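Local coordinates for protein translation initiation factor eIF2B subunit beta (Schizosaccharomyces pombe, PDB 5B04) that serves as a component of the eIF2B complex, which catalyses the exchange of GDP for GTP on the gamma subunit of the initiation factor eIF2, at residues I49-S55 and G171-R176; D196-Q200 and I373-G378. All coordinates share one frame; numbering follows the deposited sequence.

Contact 1: I49-S55 and G171-R176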
loop_
_atom_site.group_PDB
_atom_site.type_symbol
_atom_site.label_atom_id
_atom_site.label_comp_id
_atom_site.label_asym_id
_atom_site.label_seq_id
_atom_site.Cartn_x
_atom_site.Cartn_y
_atom_site.Cartn_z
ATOM N N ILE C 49 9.229 46.495 21.201
ATOM C CA ILE C 49 9.654 46.358 22.589
ATOM C C ILE C 49 10.756 47.369 22.899
ATOM O O ILE C 49 10.822 47.923 23.997
ATOM C CB ILE C 49 10.162 44.924 22.880
ATOM C CG1 ILE C 49 9.065 43.890 22.602
ATOM C CG2 ILE C 49 10.642 44.797 24.319
ATOM C CD1 ILE C 49 7.841 44.036 23.469
ATOM N N SER C 50 11.610 47.616 21.912
ATOM C CA SER C 50 12.717 48.559 22.057
ATOM C C SER C 50 12.297 50.002 22.327
ATOM O O SER C 50 13.040 50.766 22.935
ATOM C CB SER C 50 13.585 48.520 20.798
ATOM O OG SER C 50 13.993 49.823 20.417
ATOM N N GLN C 51 11.101 50.365 21.886
ATOM C CA GLN C 51 10.703 51.765 21.829
ATOM C C GLN C 51 9.453 52.043 22.651
ATOM O O GLN C 51 9.199 53.178 23.044
ATOM C CB GLN C 51 10.467 52.160 20.376
ATOM C CG GLN C 51 11.359 53.252 19.851
ATOM C CD GLN C 51 10.694 53.981 18.708
ATOM O OE1 GLN C 51 9.711 53.496 18.156
ATOM N NE2 GLN C 51 11.218 55.147 18.348
ATOM N N THR C 52 8.673 50.993 22.888
ATOM C CA THR C 52 7.466 51.076 23.707
ATOM C C THR C 52 7.923 51.265 25.146
ATOM O O THR C 52 8.901 50.672 25.573
ATOM C CB THR C 52 6.633 49.772 23.629
ATOM O OG1 THR C 52 6.265 49.516 22.271
ATOM C CG2 THR C 52 5.378 49.874 24.473
ATOM N N ARG C 53 7.213 52.073 25.919
ATOM C CA ARG C 53 7.450 52.028 27.368
ATOM C C ARG C 53 6.085 51.998 28.186
ATOM O O ARG C 53 5.240 52.905 28.180
ATOM C CB ARG C 53 8.352 53.216 27.740
ATOM C CG ARG C 53 8.757 53.349 29.236
ATOM C CD ARG C 53 9.667 54.473 29.427
ATOM N NE ARG C 53 10.048 54.559 30.841
ATOM C CZ ARG C 53 11.009 55.353 31.295
ATOM N NH1 ARG C 53 11.679 56.117 30.450
ATOM N NH2 ARG C 53 11.298 55.358 32.582
ATOM N N TRP C 54 5.955 50.851 28.852
ATOM C CA TRP C 54 4.736 50.248 29.381
ATOM C C TRP C 54 4.760 49.986 30.915
ATOM O O TRP C 54 4.337 48.922 31.292
ATOM C CB TRP C 54 4.574 48.863 28.725
ATOM C CG TRP C 54 5.744 47.931 29.037
ATOM C CD1 TRP C 54 5.854 47.051 30.085
ATOM C CD2 TRP C 54 6.946 47.806 28.292
ATOM N NE1 TRP C 54 7.053 46.391 30.030
ATOM C CE2 TRP C 54 7.744 46.836 28.936
ATOM C CE3 TRP C 54 7.427 48.415 27.139
ATOM C CZ2 TRP C 54 8.990 46.474 28.458
ATOM C CZ3 TRP C 54 8.650 48.054 26.671
ATOM C CH2 TRP C 54 9.424 47.095 27.324
ATOM N N SER C 55 5.161 50.901 31.805
ATOM C CA SER C 55 5.612 50.483 33.179
ATOM C C SER C 55 4.974 49.289 33.999
ATOM O O SER C 55 5.754 48.522 34.570
ATOM C CB SER C 55 5.674 51.729 34.109
ATOM O OG SER C 55 5.010 52.884 33.587
ATOM N N GLY C 171 5.056 45.272 40.085
ATOM C CA GLY C 171 4.912 44.945 38.679
ATOM C C GLY C 171 5.861 45.873 37.966
ATOM O O GLY C 171 5.992 47.028 38.337
ATOM N N GLY C 172 6.567 45.366 36.975
ATOM C CA GLY C 172 7.730 46.066 36.501
ATOM C C GLY C 172 7.957 46.293 35.034
ATOM O O GLY C 172 7.517 45.535 34.187
ATOM N N MET C 173 8.660 47.374 34.747
ATOM C CA MET C 173 9.173 47.627 33.451
ATOM C C MET C 173 10.674 47.319 33.523
ATOM O O MET C 173 11.191 46.878 34.533
ATOM C CB MET C 173 9.236 49.136 33.176
ATOM C CG MET C 173 9.638 49.540 31.750
ATOM S SD MET C 173 9.610 51.301 31.302
ATOM C CE MET C 173 7.859 51.586 31.045
ATOM N N ASP C 174 11.327 47.592 32.425
ATOM C CA ASP C 174 12.717 47.388 32.121
ATOM C C ASP C 174 13.082 45.921 32.063
ATOM O O ASP C 174 14.228 45.506 32.224
ATOM C CB ASP C 174 13.625 48.214 33.064
ATOM C CG ASP C 174 14.845 48.773 32.363
ATOM O OD1 ASP C 174 15.218 48.246 31.294
ATOM O OD2 ASP C 174 15.434 49.745 32.883
ATOM N N MET C 175 12.030 45.137 31.849
ATOM C CA MET C 175 12.162 43.748 31.391
ATOM C C MET C 175 12.675 43.641 29.988
ATOM O O MET C 175 12.825 42.542 29.477
ATOM C CB MET C 175 10.835 42.996 31.516
ATOM C CG MET C 175 10.368 42.671 32.923
ATOM S SD MET C 175 9.131 41.352 32.895
ATOM C CE MET C 175 7.610 42.270 33.080
ATOM N N ARG C 176 12.934 44.781 29.351
ATOM C CA ARG C 176 13.348 44.825 27.947
ATOM C C ARG C 176 14.549 43.957 27.606
ATOM O O ARG C 176 14.572 43.291 26.568
ATOM C CB ARG C 176 13.688 46.258 27.544
ATOM C CG ARG C 176 12.497 47.181 27.526
ATOM C CD ARG C 176 12.896 48.562 27.074
ATOM N NE ARG C 176 11.786 49.506 27.108
ATOM C CZ ARG C 176 11.927 50.803 26.865
ATOM N NH1 ARG C 176 13.127 51.284 26.577
ATOM N NH2 ARG C 176 10.879 51.613 26.911
#
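Met173 reaches over the indole of Trp54, and Arg176 comes up to the six-membered ring of the same residue; these two side chains do most of the joining. With CG swung opposite the backbone N (chi1 -174°), the methionine lays its chain above one face of the indole. Met173 CG lies 4.3 Å from Trp54 CE2. The sulfur stands further up, SD being 5.4 Å from the centroid of the six-membered ring and close to its normal. This is a Met-aromatic contact made at a distance, and a long, flexible, polarisable side chain suits it well. Arg176 packs near the CH2 and CZ3 end of the indole, its guanidinium plane inclined by 43° to the ring. Ser50 O lies over one face of that guanidinium, 3.7 Å from Arg176 NH1. Several other backbone carbonyls, where helix 34-51 gives way to loop, lie near the cationic group and may help to stabilise its charge.

The fold here is helical: the loop ending in Arg176 leads into helix 176-190, and the chain beyond Ser55 enters helix 57-74. Ile49 is buried between these helices, touching Leu60 on one and Ile179, Ile180 and Ile183 on the other, a fitting place for a branched apolar residue. Trp54 also packs on Gln59 and Leu60, so its large ring bridges the loop and the helix that follows. The Thr52 hydroxyl is hydrogen-bonded to Tyr16 OH and Val48 O.

The outer side is more exposed. Arg53, an extended chain, crosses Met173 at about a right angle, though their very close approach is doubtful in the model, and Ser55, likewise exposed, borders the backbone of Gly172 at the solvent margin.

Contact 2: D196-Q200 and I373-G378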
loop_
_atom_site.group_PDB
_atom_site.type_symbol
_atom_site.label_atom_id
_atom_site.label_comp_id
_atom_site.label_asym_id
_atom_site.label_seq_id
_atom_site.Cartn_x
_atom_site.Cartn_y
_atom_site.Cartn_z
ATOM N N ASP C 196 18.840 21.072 12.016
ATOM C CA ASP C 196 18.552 19.961 12.918
ATOM C C ASP C 196 17.311 19.166 12.505
ATOM O O ASP C 196 16.865 18.281 13.236
ATOM C CB ASP C 196 18.398 20.467 14.356
ATOM C CG ASP C 196 17.582 21.739 14.446
ATOM O OD1 ASP C 196 16.606 21.882 13.680
ATOM O OD2 ASP C 196 17.919 22.601 15.285
ATOM N N ILE C 197 16.758 19.481 11.339
ATOM C CA ILE C 197 15.677 18.682 10.770
ATOM C C ILE C 197 16.248 17.677 9.778
ATOM O O ILE C 197 15.878 16.501 9.782
ATOM C CB ILE C 197 14.611 19.558 10.070
ATOM C CG1 ILE C 197 13.580 20.054 11.084
ATOM C CG2 ILE C 197 13.901 18.785 8.969
ATOM C CD1 ILE C 197 12.423 20.811 10.464
ATOM N N GLU C 198 17.172 18.148 8.945
ATOM C CA GLU C 198 17.767 17.330 7.895
ATOM C C GLU C 198 18.523 16.122 8.446
ATOM O O GLU C 198 18.685 15.118 7.754
ATOM C CB GLU C 198 18.707 18.180 7.037
ATOM C CG GLU C 198 19.913 18.725 7.785
ATOM C CD GLU C 198 20.723 19.704 6.958
ATOM O OE1 GLU C 198 20.409 19.876 5.761
ATOM O OE2 GLU C 198 21.673 20.303 7.505
ATOM N N VAL C 199 18.978 16.217 9.692
ATOM C CA VAL C 199 19.758 15.147 10.304
ATOM C C VAL C 199 18.901 13.932 10.647
ATOM O O VAL C 199 19.423 12.847 10.903
ATOM C CB VAL C 199 20.470 15.630 11.580
ATOM C CG1 VAL C 199 21.428 16.765 11.254
ATOM C CG2 VAL C 199 19.452 16.066 12.623
ATOM N N GLN C 200 17.585 14.117 10.648
ATOM C CA GLN C 200 16.662 13.034 10.962
ATOM C C GLN C 200 16.354 12.201 9.724
ATOM O O GLN C 200 15.587 11.240 9.785
ATOM C CB GLN C 200 15.367 13.591 11.556
ATOM C CG GLN C 200 15.582 14.566 12.701
ATOM C CD GLN C 200 14.292 15.203 13.174
ATOM O OE1 GLN C 200 13.349 14.512 13.560
ATOM N NE2 GLN C 200 14.241 16.530 13.143
ATOM N N ILE C 373 7.972 15.459 10.741
ATOM C CA ILE C 373 9.385 15.692 11.010
ATOM C C ILE C 373 9.602 17.160 11.356
ATOM O O ILE C 373 9.457 18.035 10.502
ATOM C CB ILE C 373 10.272 15.306 9.812
ATOM C CG1 ILE C 373 10.227 13.795 9.579
ATOM C CG2 ILE C 373 11.707 15.754 10.047
ATOM C CD1 ILE C 373 10.892 12.989 10.674
ATOM N N THR C 374 9.937 17.427 12.613
ATOM C CA THR C 374 10.121 18.797 13.075
ATOM C C THR C 374 11.508 19.003 13.671
ATOM O O THR C 374 12.274 18.053 13.824
ATOM C CB THR C 374 9.068 19.182 14.130
ATOM O OG1 THR C 374 9.299 18.440 15.334
ATOM C CG2 THR C 374 7.664 18.890 13.618
ATOM N N ASN C 375 11.825 20.250 14.006
ATOM C CA ASN C 375 13.092 20.565 14.656
ATOM C C ASN C 375 13.084 20.136 16.119
ATOM O O ASN C 375 14.115 20.159 16.791
ATOM C CB ASN C 375 13.399 22.059 14.543
ATOM C CG ASN C 375 12.216 22.928 14.918
ATOM O OD1 ASN C 375 11.089 22.671 14.499
ATOM N ND2 ASN C 375 12.468 23.961 15.713
ATOM N N LEU C 376 11.909 19.748 16.605
ATOM C CA LEU C 376 11.775 19.200 17.949
ATOM C C LEU C 376 11.830 17.679 17.902
ATOM O O LEU C 376 11.896 17.016 18.937
ATOM C CB LEU C 376 10.468 19.664 18.597
ATOM C CG LEU C 376 10.506 20.932 19.456
ATOM C CD1 LEU C 376 11.148 22.094 18.712
ATOM C CD2 LEU C 376 9.102 21.297 19.914
ATOM N N GLY C 377 11.801 17.132 16.689
ATOM C CA GLY C 377 11.849 15.695 16.497
ATOM C C GLY C 377 10.656 15.165 15.723
ATOM O O GLY C 377 9.849 15.934 15.201
ATOM N N GLY C 378 10.548 13.842 15.649
ATOM C CA GLY C 378 9.446 13.206 14.951
ATOM C C GLY C 378 8.288 12.892 15.878
ATOM O O GLY C 378 8.470 12.262 16.920
#
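Ile373 meets Ile197 through their CG2 methyls, 3.9 Å apart, where the two side chains cross at a slant. Branched apolar residues suit this buried place beside the end of a strand. At Thr374 the backbone carbonyl takes the polar link: Gln200 NE2 donates to Thr374 O over 2.6 Å in a nearly straight bond (167°), with the oxygen in the plane of the glutamine amide. A second bond, from Gln200 NE2 to Asp196 O (3.2 Å), ties the amide back to its own segment and helps fix its rotation. Glutamine is long enough to span this gap, its chain being extended beyond CG. The threonine hydroxyl bonds within the turn, giving to Gly377 O and accepting from Leu376 N as an ST turn.

Asn375 follows, its CB 3.3 Å from Asp196 OD1 and its backbone N 3.4 Å from Ile197 CG1; its side-chain OD1 accepts from Ile319 N. Gly377 closes the type I turn begun at Thr374, with a positive phi (123°) that glycine adopts readily, and its CA passes 3.5 Å from Gln200 OE1.

The turn is the hairpin connection between strands 371-374 and 377-379, the latter being the outermost strand of the mixed sheet within this chain. Helix 193-197 and the 3-10 turn after it lie against this hairpin, while Ile373 reaches strand 313-316 and Phe223 of helix 218-228.

Contact 1 precedes contact 2 along the chain, the first closing before the second opens, and both belong to the region shared by the initiation factor 2 subunit family. Their centres are 35 Å apart and their nearest atoms about 21 Å, so they do not touch. Contact 1 belongs to the helical N-terminal part, joining the end of helix 34-51 and the loop after it to the loop before helix 176-190. Contact 2 belongs to the alpha/beta part, where a mainly parallel sheet ends in the hairpin 371-379. The two thus hold together separate parts of the subunit, helical and alpha/beta, which helix 176-190 connects along the chain.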